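Local coordinates for choline binding protein PCPA (Streptococcus pneumoniae, PDB 4CP6), which is a choline-binding surface protein and vaccine antigen of the pneumococcus, whose leucine-rich repeat region probably mediates contacts with host cells or molecules, at residues 364-378 with 388-402. Numbering follows the deposited sequence.
Sequences LKEIHIKNKSTEFSV and TVKFYVTSEHIKDVL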
ATOM      1  N   LEU A 364      -1.213  -8.871 -29.093  1.00 12.97           N
ATOM      2  CA  LEU A 364       0.172  -8.647 -29.428  1.00 12.66           C
ATOM      3  C   LEU A 364       0.488  -9.139 -30.801  1.00 14.05           C
ATOM      4  O   LEU A 364       0.453 -10.351 -31.043  1.00 14.92           O
ATOM      5  CB  LEU A 364       1.130  -9.222 -28.351  1.00 12.24           C
ATOM      6  CG  LEU A 364       2.609  -8.875 -28.495  1.00 13.21           C
ATOM      7  CD1 LEU A 364       2.856  -7.359 -28.574  1.00 12.76           C
ATOM      8  CD2 LEU A 364       3.419  -9.497 -27.355  1.00 13.59           C
ATOM      9  N   LYS A 365       0.828  -8.216 -31.684  1.00 13.31           N
ATOM     10  CA  LYS A 365       1.136  -8.542 -33.071  1.00 12.55           C
ATOM     11  C   LYS A 365       2.615  -8.605 -33.330  1.00 13.06           C
ATOM     12  O   LYS A 365       3.079  -9.418 -34.135  1.00 12.96           O
ATOM     13  CB  LYS A 365       0.494  -7.423 -33.933  1.00 14.93           C
ATOM     14  CG  LYS A 365       0.923  -7.291 -35.369  1.00 30.74           C
ATOM     15  CD  LYS A 365       0.063  -6.216 -36.053  1.00 42.82           C
ATOM     16  CE  LYS A 365       0.776  -4.891 -36.200  1.00 62.47           C
ATOM     17  NZ  LYS A 365       0.193  -4.067 -37.296  1.00 76.71           N
ATOM     18  N   GLU A 366       3.388  -7.734 -32.657  1.00 12.57           N
ATOM     19  CA  GLU A 366       4.786  -7.611 -33.026  1.00 12.47           C
ATOM     20  C   GLU A 366       5.695  -7.173 -31.888  1.00 12.88           C
ATOM     21  O   GLU A 366       5.262  -6.403 -31.030  1.00 12.08           O
ATOM     22  CB  GLU A 366       4.924  -6.579 -34.182  1.00 14.99           C
ATOM     23  CG  GLU A 366       4.305  -5.227 -33.880  1.00 23.70           C
ATOM     24  CD  GLU A 366       4.268  -4.202 -35.002  1.00 50.91           C
ATOM     25  OE1 GLU A 366       4.833  -4.471 -36.086  1.00 30.34           O
ATOM     26  OE2 GLU A 366       3.716  -3.102 -34.771  1.00 63.86           O
ATOM     27  N   ILE A 367       6.933  -7.669 -31.905  1.00 10.94           N
ATOM     28  CA  ILE A 367       8.009  -7.292 -30.987  1.00 10.32           C
ATOM     29  C   ILE A 367       9.188  -6.874 -31.852  1.00 13.27           C
ATOM     30  O   ILE A 367       9.672  -7.667 -32.677  1.00 12.55           O
ATOM     31  CB  ILE A 367       8.387  -8.432 -30.010  1.00 11.61           C
ATOM     32  CG1 ILE A 367       7.207  -8.836 -29.109  1.00 10.70           C
ATOM     33  CG2 ILE A 367       9.598  -8.031 -29.163  1.00 10.26           C
ATOM     34  CD1 ILE A 367       7.446 -10.129 -28.309  1.00 12.09           C
ATOM     35  N   HIS A 368       9.662  -5.638 -31.657  1.00 12.18           N
ATOM     36  CA  HIS A 368      10.806  -5.108 -32.391  1.00 12.53           C
ATOM     37  C   HIS A 368      12.003  -5.057 -31.460  1.00 13.80           C
ATOM     38  O   HIS A 368      11.958  -4.322 -30.451  1.00 13.57           O
ATOM     39  CB  HIS A 368      10.497  -3.713 -32.952  1.00 13.38           C
ATOM     40  CG  HIS A 368       9.344  -3.687 -33.902  1.00 15.89           C
ATOM     41  ND1 HIS A 368       9.553  -3.638 -35.271  1.00 17.51           N
ATOM     42  CD2 HIS A 368       8.015  -3.656 -33.658  1.00 18.62           C
ATOM     43  CE1 HIS A 368       8.351  -3.636 -35.819  1.00 17.11           C
ATOM     44  NE2 HIS A 368       7.387  -3.643 -34.893  1.00 18.48           N
ATOM     45  N   ILE A 369      13.062  -5.808 -31.759  1.00 13.02           N
ATOM     46  CA  ILE A 369      14.283  -5.853 -30.966  1.00 12.25           C
ATOM     47  C   ILE A 369      15.295  -4.998 -31.694  1.00 15.28           C
ATOM     48  O   ILE A 369      15.727  -5.367 -32.791  1.00 15.02           O
ATOM     49  CB  ILE A 369      14.772  -7.289 -30.756  1.00 13.95           C
ATOM     50  CG1 ILE A 369      13.625  -8.151 -30.128  1.00 13.64           C
ATOM     51  CG2 ILE A 369      16.070  -7.305 -29.930  1.00 14.30           C
ATOM     52  CD1 ILE A 369      14.024  -9.561 -29.660  1.00 16.42           C
ATOM     53  N   LYS A 370      15.683  -3.858 -31.107  1.00 13.69           N
ATOM     54  CA  LYS A 370      16.581  -2.932 -31.813  1.00 12.76           C
ATOM     55  C   LYS A 370      18.057  -3.191 -31.625  1.00 15.42           C
ATOM     56  O   LYS A 370      18.856  -2.646 -32.392  1.00 15.88           O
ATOM     57  CB  LYS A 370      16.240  -1.492 -31.395  1.00 16.52           C
ATOM     58  CG  LYS A 370      14.843  -1.063 -31.815  1.00 18.65           C
ATOM     59  CD  LYS A 370      14.551   0.386 -31.465  1.00 28.31           C
ATOM     60  CE  LYS A 370      15.064   1.402 -32.450  1.00 45.04           C
ATOM     61  NZ  LYS A 370      15.010   2.773 -31.870  1.00 47.11           N
ATOM     62  N   ASN A 371      18.445  -4.003 -30.651  1.00 13.44           N
ATOM     63  CA  ASN A 371      19.845  -4.275 -30.347  1.00 14.10           C
ATOM     64  C   ASN A 371      20.582  -4.986 -31.484  1.00 20.25           C
ATOM     65  O   ASN A 371      19.953  -5.720 -32.260  1.00 18.25           O
ATOM     66  CB  ASN A 371      19.973  -5.029 -29.039  1.00 16.12           C
ATOM     67  CG  ASN A 371      21.409  -5.283 -28.626  1.00 23.46           C
ATOM     68  OD1 ASN A 371      21.931  -6.396 -28.763  1.00 18.37           O
ATOM     69  ND2 ASN A 371      22.113  -4.235 -28.172  1.00 18.44           N
ATOM     70  N   LYS A 372      21.916  -4.754 -31.576  1.00 18.88           N
ATOM     71  CA  LYS A 372      22.784  -5.327 -32.634  1.00 20.39           C
ATOM     72  C   LYS A 372      24.005  -6.068 -32.074  1.00 26.12           C
ATOM     73  O   LYS A 372      24.963  -6.308 -32.825  1.00 28.04           O
ATOM     74  CB  LYS A 372      23.270  -4.200 -33.559  1.00 22.55           C
ATOM     75  CG  LYS A 372      22.186  -3.447 -34.289  1.00 25.02           C
ATOM     76  CD  LYS A 372      22.781  -2.258 -35.025  1.00 30.89           C
ATOM     77  CE  LYS A 372      21.752  -1.606 -35.913  1.00 44.97           C
ATOM     78  NZ  LYS A 372      22.356  -0.543 -36.757  1.00 55.96           N
ATOM     79  N   SER A 373      23.991  -6.445 -30.777  1.00 22.62           N
ATOM     80  CA  SER A 373      25.110  -7.146 -30.152  1.00 22.63           C
ATOM     81  C   SER A 373      25.315  -8.562 -30.686  1.00 27.25           C
ATOM     82  O   SER A 373      24.353  -9.309 -30.893  1.00 25.58           O
ATOM     83  CB  SER A 373      24.944  -7.191 -28.635  1.00 26.45           C
ATOM     84  OG  SER A 373      25.916  -8.039 -28.041  1.00 34.57           O
ATOM     85  N   THR A 374      26.595  -8.951 -30.847  1.00 25.22           N
ATOM     86  CA  THR A 374      26.945 -10.313 -31.256  1.00 25.39           C
ATOM     87  C   THR A 374      26.754 -11.269 -30.058  1.00 29.08           C
ATOM     88  O   THR A 374      26.719 -12.487 -30.243  1.00 29.53           O
ATOM     89  CB  THR A 374      28.400 -10.363 -31.791  1.00 33.23           C
ATOM     90  OG1 THR A 374      29.286  -9.827 -30.802  1.00 28.88           O
ATOM     91  CG2 THR A 374      28.569  -9.606 -33.111  1.00 34.89           C
ATOM     92  N   GLU A 375      26.600 -10.700 -28.834  1.00 25.27           N
ATOM     93  CA  GLU A 375      26.434 -11.426 -27.569  1.00 24.00           C
ATOM     94  C   GLU A 375      24.986 -11.412 -27.041  1.00 24.75           C
ATOM     95  O   GLU A 375      24.758 -11.803 -25.889  1.00 24.62           O
ATOM     96  CB  GLU A 375      27.365 -10.827 -26.479  1.00 25.80           C
ATOM     97  CG  GLU A 375      28.789 -10.487 -26.907  1.00 43.59           C
ATOM     98  CD  GLU A 375      29.641 -11.639 -27.406  1.00 69.82           C
ATOM     99  OE1 GLU A 375      29.922 -12.562 -26.607  1.00 74.27           O
ATOM    100  OE2 GLU A 375      30.048 -11.606 -28.589  1.00 58.91           O
ATOM    101  N   PHE A 376      24.008 -10.975 -27.868  1.00 19.77           N
ATOM    102  CA  PHE A 376      22.587 -10.867 -27.479  1.00 17.30           C
ATOM    103  C   PHE A 376      22.112 -12.148 -26.813  1.00 18.84           C
ATOM    104  O   PHE A 376      22.307 -13.221 -27.373  1.00 18.95           O
ATOM    105  CB  PHE A 376      21.729 -10.593 -28.726  1.00 17.84           C
ATOM    106  CG  PHE A 376      20.291 -10.264 -28.396  1.00 17.81           C
ATOM    107  CD1 PHE A 376      19.932  -8.991 -27.982  1.00 18.90           C
ATOM    108  CD2 PHE A 376      19.305 -11.235 -28.470  1.00 18.04           C
ATOM    109  CE1 PHE A 376      18.617  -8.691 -27.643  1.00 19.76           C
ATOM    110  CE2 PHE A 376      17.985 -10.924 -28.146  1.00 19.01           C
ATOM    111  CZ  PHE A 376      17.660  -9.666 -27.711  1.00 17.41           C
ATOM    112  N   SER A 377      21.445 -12.042 -25.651  1.00 15.47           N
ATOM    113  CA  SER A 377      20.983 -13.231 -24.966  1.00 15.92           C
ATOM    114  C   SER A 377      19.517 -13.187 -24.537  1.00 16.73           C
ATOM    115  O   SER A 377      18.975 -12.136 -24.158  1.00 15.60           O
ATOM    116  CB  SER A 377      21.889 -13.538 -23.777  1.00 22.41           C
ATOM    117  OG  SER A 377      21.756 -12.561 -22.764  1.00 30.83           O
ATOM    118  N   VAL A 378      18.898 -14.372 -24.560  1.00 14.88           N
ATOM    119  CA  VAL A 378      17.494 -14.634 -24.227  1.00 14.24           C
ATOM    120  C   VAL A 378      17.519 -15.936 -23.424  1.00 16.72           C
ATOM    121  O   VAL A 378      18.309 -16.840 -23.746  1.00 17.79           O
ATOM    122  CB  VAL A 378      16.684 -14.843 -25.548  1.00 19.09           C
ATOM    123  CG1 VAL A 378      15.232 -15.230 -25.287  1.00 19.80           C
ATOM    124  CG2 VAL A 378      16.744 -13.592 -26.431  1.00 18.83           C
ATOM    125  N   THR A 388       1.666 -16.538 -32.610  1.00 12.06           N
ATOM    126  CA  THR A 388       1.345 -15.598 -33.695  1.00 12.30           C
ATOM    127  C   THR A 388       2.117 -14.280 -33.618  1.00 14.34           C
ATOM    128  O   THR A 388       2.112 -13.508 -34.580  1.00 15.44           O
ATOM    129  CB  THR A 388      -0.137 -15.317 -33.692  1.00 14.77           C
ATOM    130  OG1 THR A 388      -0.521 -14.959 -32.366  1.00 14.62           O
ATOM    131  CG2 THR A 388      -0.941 -16.509 -34.182  1.00 15.80           C
ATOM    132  N   VAL A 389       2.761 -13.989 -32.482  1.00 12.56           N
ATOM    133  CA  VAL A 389       3.514 -12.746 -32.379  1.00 11.68           C
ATOM    134  C   VAL A 389       4.686 -12.805 -33.363  1.00 13.18           C
ATOM    135  O   VAL A 389       5.385 -13.818 -33.429  1.00 13.28           O
ATOM    136  CB  VAL A 389       4.033 -12.523 -30.931  1.00 13.25           C
ATOM    137  CG1 VAL A 389       4.864 -11.235 -30.841  1.00 11.75           C
ATOM    138  CG2 VAL A 389       2.877 -12.465 -29.929  1.00 13.17           C
ATOM    139  N   LYS A 390       4.913 -11.713 -34.098  1.00 11.61           N
ATOM    140  CA  LYS A 390       6.012 -11.611 -35.036  1.00 12.17           C
ATOM    141  C   LYS A 390       7.172 -10.878 -34.401  1.00 12.99           C
ATOM    142  O   LYS A 390       6.954  -9.848 -33.730  1.00 12.78           O
ATOM    143  CB  LYS A 390       5.601 -10.824 -36.285  1.00 12.46           C
ATOM    144  CG  LYS A 390       4.230 -11.104 -36.823  1.00 33.52           C
ATOM    145  CD  LYS A 390       3.830 -10.004 -37.759  1.00 51.09           C
ATOM    146  CE  LYS A 390       2.351  -9.851 -37.702  1.00 67.29           C
ATOM    147  NZ  LYS A 390       1.633 -10.802 -38.587  1.00 80.64           N
ATOM    148  N   PHE A 391       8.388 -11.349 -34.642  1.00 12.03           N
ATOM    149  CA  PHE A 391       9.570 -10.630 -34.191  1.00 11.72           C
ATOM    150  C   PHE A 391      10.247  -9.954 -35.346  1.00 14.43           C
ATOM    151  O   PHE A 391      10.363 -10.552 -36.437  1.00 14.43           O
ATOM    152  CB  PHE A 391      10.583 -11.561 -33.537  1.00 12.54           C
ATOM    153  CG  PHE A 391      10.248 -12.003 -32.131  1.00 12.14           C
ATOM    154  CD1 PHE A 391       9.472 -13.136 -31.908  1.00 13.19           C
ATOM    155  CD2 PHE A 391      10.760 -11.322 -31.032  1.00 11.79           C
ATOM    156  CE1 PHE A 391       9.195 -13.566 -30.606  1.00 12.88           C
ATOM    157  CE2 PHE A 391      10.474 -11.748 -29.727  1.00 12.91           C
ATOM    158  CZ  PHE A 391       9.691 -12.863 -29.522  1.00 11.77           C
ATOM    159  N   TYR A 392      10.817  -8.769 -35.094  1.00 13.20           N
ATOM    160  CA  TYR A 392      11.594  -7.995 -36.065  1.00 13.22           C
ATOM    161  C   TYR A 392      12.955  -7.811 -35.400  1.00 15.07           C
ATOM    162  O   TYR A 392      13.043  -7.233 -34.292  1.00 15.36           O
ATOM    163  CB  TYR A 392      10.906  -6.660 -36.421  1.00 14.34           C
ATOM    164  CG  TYR A 392       9.526  -6.805 -37.036  1.00 16.25           C
ATOM    165  CD1 TYR A 392       8.406  -7.021 -36.244  1.00 18.28           C
ATOM    166  CD2 TYR A 392       9.344  -6.754 -38.425  1.00 19.68           C
ATOM    167  CE1 TYR A 392       7.136  -7.186 -36.808  1.00 18.87           C
ATOM    168  CE2 TYR A 392       8.077  -6.904 -38.996  1.00 17.09           C
ATOM    169  CZ  TYR A 392       6.974  -7.123 -38.182  1.00 27.15           C
ATOM    170  OH  TYR A 392       5.703  -7.266 -38.722  1.00 28.40           O
ATOM    171  N   VAL A 393      14.018  -8.336 -36.018  1.00 13.28           N
ATOM    172  CA  VAL A 393      15.360  -8.318 -35.425  1.00 12.70           C
ATOM    173  C   VAL A 393      16.385  -7.747 -36.417  1.00 16.59           C
ATOM    174  O   VAL A 393      16.072  -7.607 -37.601  1.00 15.26           O
ATOM    175  CB  VAL A 393      15.800  -9.704 -34.893  1.00 15.24           C
ATOM    176  CG1 VAL A 393      14.802 -10.238 -33.857  1.00 14.70           C
ATOM    177  CG2 VAL A 393      15.970 -10.716 -36.029  1.00 15.00           C
ATOM    178  N   THR A 394      17.601  -7.444 -35.937  1.00 14.77           N
ATOM    179  CA  THR A 394      18.603  -6.786 -36.778  1.00 14.63           C
ATOM    180  C   THR A 394      19.557  -7.740 -37.449  1.00 18.98           C
ATOM    181  O   THR A 394      20.257  -7.313 -38.368  1.00 18.67           O
ATOM    182  CB  THR A 394      19.400  -5.751 -35.945  1.00 15.76           C
ATOM    183  OG1 THR A 394      20.118  -6.448 -34.935  1.00 16.75           O
ATOM    184  CG2 THR A 394      18.509  -4.664 -35.354  1.00 15.48           C
ATOM    185  N   SER A 395      19.659  -9.003 -36.991  1.00 15.88           N
ATOM    186  CA  SER A 395      20.619  -9.927 -37.603  1.00 16.28           C
ATOM    187  C   SER A 395      20.150 -11.359 -37.598  1.00 18.56           C
ATOM    188  O   SER A 395      19.311 -11.740 -36.778  1.00 16.40           O
ATOM    189  CB  SER A 395      21.946  -9.865 -36.855  1.00 17.97           C
ATOM    190  OG  SER A 395      21.860 -10.455 -35.561  1.00 22.59           O
ATOM    191  N   GLU A 396      20.773 -12.187 -38.442  1.00 18.09           N
ATOM    192  CA  GLU A 396      20.520 -13.619 -38.465  1.00 17.92           C
ATOM    193  C   GLU A 396      20.952 -14.248 -37.132  1.00 19.34           C
ATOM    194  O   GLU A 396      20.275 -15.167 -36.681  1.00 16.52           O
ATOM    195  CB  GLU A 396      21.251 -14.288 -39.651  1.00 19.46           C
ATOM    196  CG  GLU A 396      20.575 -14.032 -40.995  1.00 25.88           C
ATOM    197  CD  GLU A 396      19.163 -14.561 -41.197  1.00 34.67           C
ATOM    198  OE1 GLU A 396      18.800 -15.587 -40.580  1.00 31.13           O
ATOM    199  OE2 GLU A 396      18.431 -13.971 -42.021  1.00 37.11           O
ATOM    200  N   HIS A 397      22.033 -13.744 -36.467  1.00 16.52           N
ATOM    201  CA  HIS A 397      22.465 -14.290 -35.173  1.00 16.96           C
ATOM    202  C   HIS A 397      21.369 -14.081 -34.123  1.00 17.25           C
ATOM    203  O   HIS A 397      21.038 -15.020 -33.398  1.00 17.45           O
ATOM    204  CB  HIS A 397      23.787 -13.694 -34.676  1.00 18.19           C
ATOM    205  CG  HIS A 397      24.176 -14.178 -33.309  1.00 20.80           C
ATOM    206  ND1 HIS A 397      24.375 -15.526 -33.052  1.00 22.63           N
ATOM    207  CD2 HIS A 397      24.309 -13.489 -32.148  1.00 22.35           C
ATOM    208  CE1 HIS A 397      24.678 -15.609 -31.766  1.00 21.82           C
ATOM    209  NE2 HIS A 397      24.659 -14.407 -31.181  1.00 22.52           N
ATOM    210  N   ILE A 398      20.781 -12.877 -34.060  1.00 15.07           N
ATOM    211  CA  ILE A 398      19.709 -12.661 -33.076  1.00 14.44           C
ATOM    212  C   ILE A 398      18.490 -13.565 -33.381  1.00 15.91           C
ATOM    213  O   ILE A 398      17.912 -14.135 -32.456  1.00 14.31           O
ATOM    214  CB  ILE A 398      19.404 -11.174 -32.948  1.00 16.22           C
ATOM    215  CG1 ILE A 398      20.607 -10.519 -32.237  1.00 16.20           C
ATOM    216  CG2 ILE A 398      18.085 -10.933 -32.152  1.00 16.43           C
ATOM    217  CD1 ILE A 398      20.655  -8.971 -32.295  1.00 20.54           C
ATOM    218  N   LYS A 399      18.171 -13.801 -34.677  1.00 13.58           N
ATOM    219  CA  LYS A 399      17.120 -14.742 -35.048  1.00 12.95           C
ATOM    220  C   LYS A 399      17.499 -16.141 -34.527  1.00 15.69           C
ATOM    221  O   LYS A 399      16.636 -16.845 -33.999  1.00 14.90           O
ATOM    222  CB  LYS A 399      16.930 -14.738 -36.592  1.00 14.28           C
ATOM    223  CG  LYS A 399      15.980 -15.812 -37.099  1.00 15.04           C
ATOM    224  CD  LYS A 399      15.527 -15.526 -38.527  1.00 17.47           C
ATOM    225  CE  LYS A 399      14.568 -16.574 -39.035  1.00 17.66           C
ATOM    226  NZ  LYS A 399      13.904 -16.087 -40.273  1.00 22.33           N
ATOM    227  N   ASP A 400      18.779 -16.548 -34.673  1.00 13.59           N
ATOM    228  CA  ASP A 400      19.222 -17.867 -34.192  1.00 13.41           C
ATOM    229  C   ASP A 400      19.053 -17.983 -32.688  1.00 13.96           C
ATOM    230  O   ASP A 400      18.638 -19.024 -32.173  1.00 13.32           O
ATOM    231  CB  ASP A 400      20.697 -18.138 -34.551  1.00 15.38           C
ATOM    232  CG  ASP A 400      20.989 -18.245 -36.035  1.00 20.14           C
ATOM    233  OD1 ASP A 400      20.042 -18.493 -36.813  1.00 19.18           O
ATOM    234  OD2 ASP A 400      22.170 -18.105 -36.409  1.00 22.32           O
ATOM    235  N   VAL A 401      19.400 -16.910 -31.965  1.00 13.71           N
ATOM    236  CA  VAL A 401      19.238 -16.913 -30.505  1.00 13.11           C
ATOM    237  C   VAL A 401      17.744 -17.062 -30.148  1.00 14.83           C
ATOM    238  O   VAL A 401      17.371 -17.902 -29.297  1.00 14.27           O
ATOM    239  CB  VAL A 401      19.855 -15.633 -29.896  1.00 16.24           C
ATOM    240  CG1 VAL A 401      19.422 -15.475 -28.439  1.00 16.57           C
ATOM    241  CG2 VAL A 401      21.381 -15.658 -30.023  1.00 16.64           C
ATOM    242  N   LEU A 402      16.876 -16.303 -30.804  1.00 13.76           N
ATOM    243  CA  LEU A 402      15.433 -16.457 -30.543  1.00 13.54           C
ATOM    244  C   LEU A 402      14.922 -17.850 -30.874  1.00 16.55           C
ATOM    245  O   LEU A 402      14.246 -18.457 -30.044  1.00 15.03           O
ATOM    246  CB  LEU A 402      14.609 -15.444 -31.320  1.00 13.41           C
ATOM    247  CG  LEU A 402      14.610 -14.029 -30.803  1.00 16.66           C
ATOM    248  CD1 LEU A 402      13.863 -13.130 -31.765  1.00 17.06           C
ATOM    249  CD2 LEU A 402      13.944 -13.937 -29.387  1.00 16.42           C
TER
HETATM  250  O   HOH W   1      -0.516 -12.244 -32.473  1.00 21.89           O
HETATM  251  O   HOH W   2       3.478  -6.416 -37.381  1.00 46.65           O
HETATM  252  O   HOH W   3      17.618  -7.382 -33.017  1.00 14.86           O
HETATM  253  O   HOH W   4      23.829  -9.883 -33.771  1.00 29.54           O
HETATM  254  O   HOH W   5      24.488 -14.432 -28.420  1.00 24.35           O
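Asn371 O is gripped twice: Thr394 OG1 donates to it at 2.8 Å, tilted 21° from the carbonyl plane, and a water at 3.0 Å donates as well. The setting is the parallel sheet at the C-terminal end of a leucine-rich repeat solenoid, where strand 390-393 lies between 366-369 and 412-414. That water also donates to Ile369 O and accepts from Thr394 N, bridging the two segments just past the last strand bond. Thr394 OG1 sits between its backbone N and carbonyl carbon (chi1 64°), which turns the hydroxyl to Asn371. Four backbone bonds, Lys390 N to Lys365 O, Ile367 N to Lys390 O, Tyr392 N to Ile367 O and Ile369 N to Tyr392 O, make a parallel ladder. On one face, the His368 and Tyr392 rings are nearly parallel (planes 9° apart, centroids 4.4 Å) but slid until they barely overlap. A weak bond from His368 NE2 to Glu366 OE1 and a water joining that oxygen to Tyr392 OH tie the three together. On the other face, Ile367 CD1 meets Phe391 CE2 at 3.7 Å. Beyond the sheet, helix 396-405, N-capped by Ser395 OG, packs on 376-378: Ile398 CG2 lies off-centre over Phe376, 4.3 Å from the ring centroid, while Val401 CG1 packs 3.8 Å from Val378 CG2.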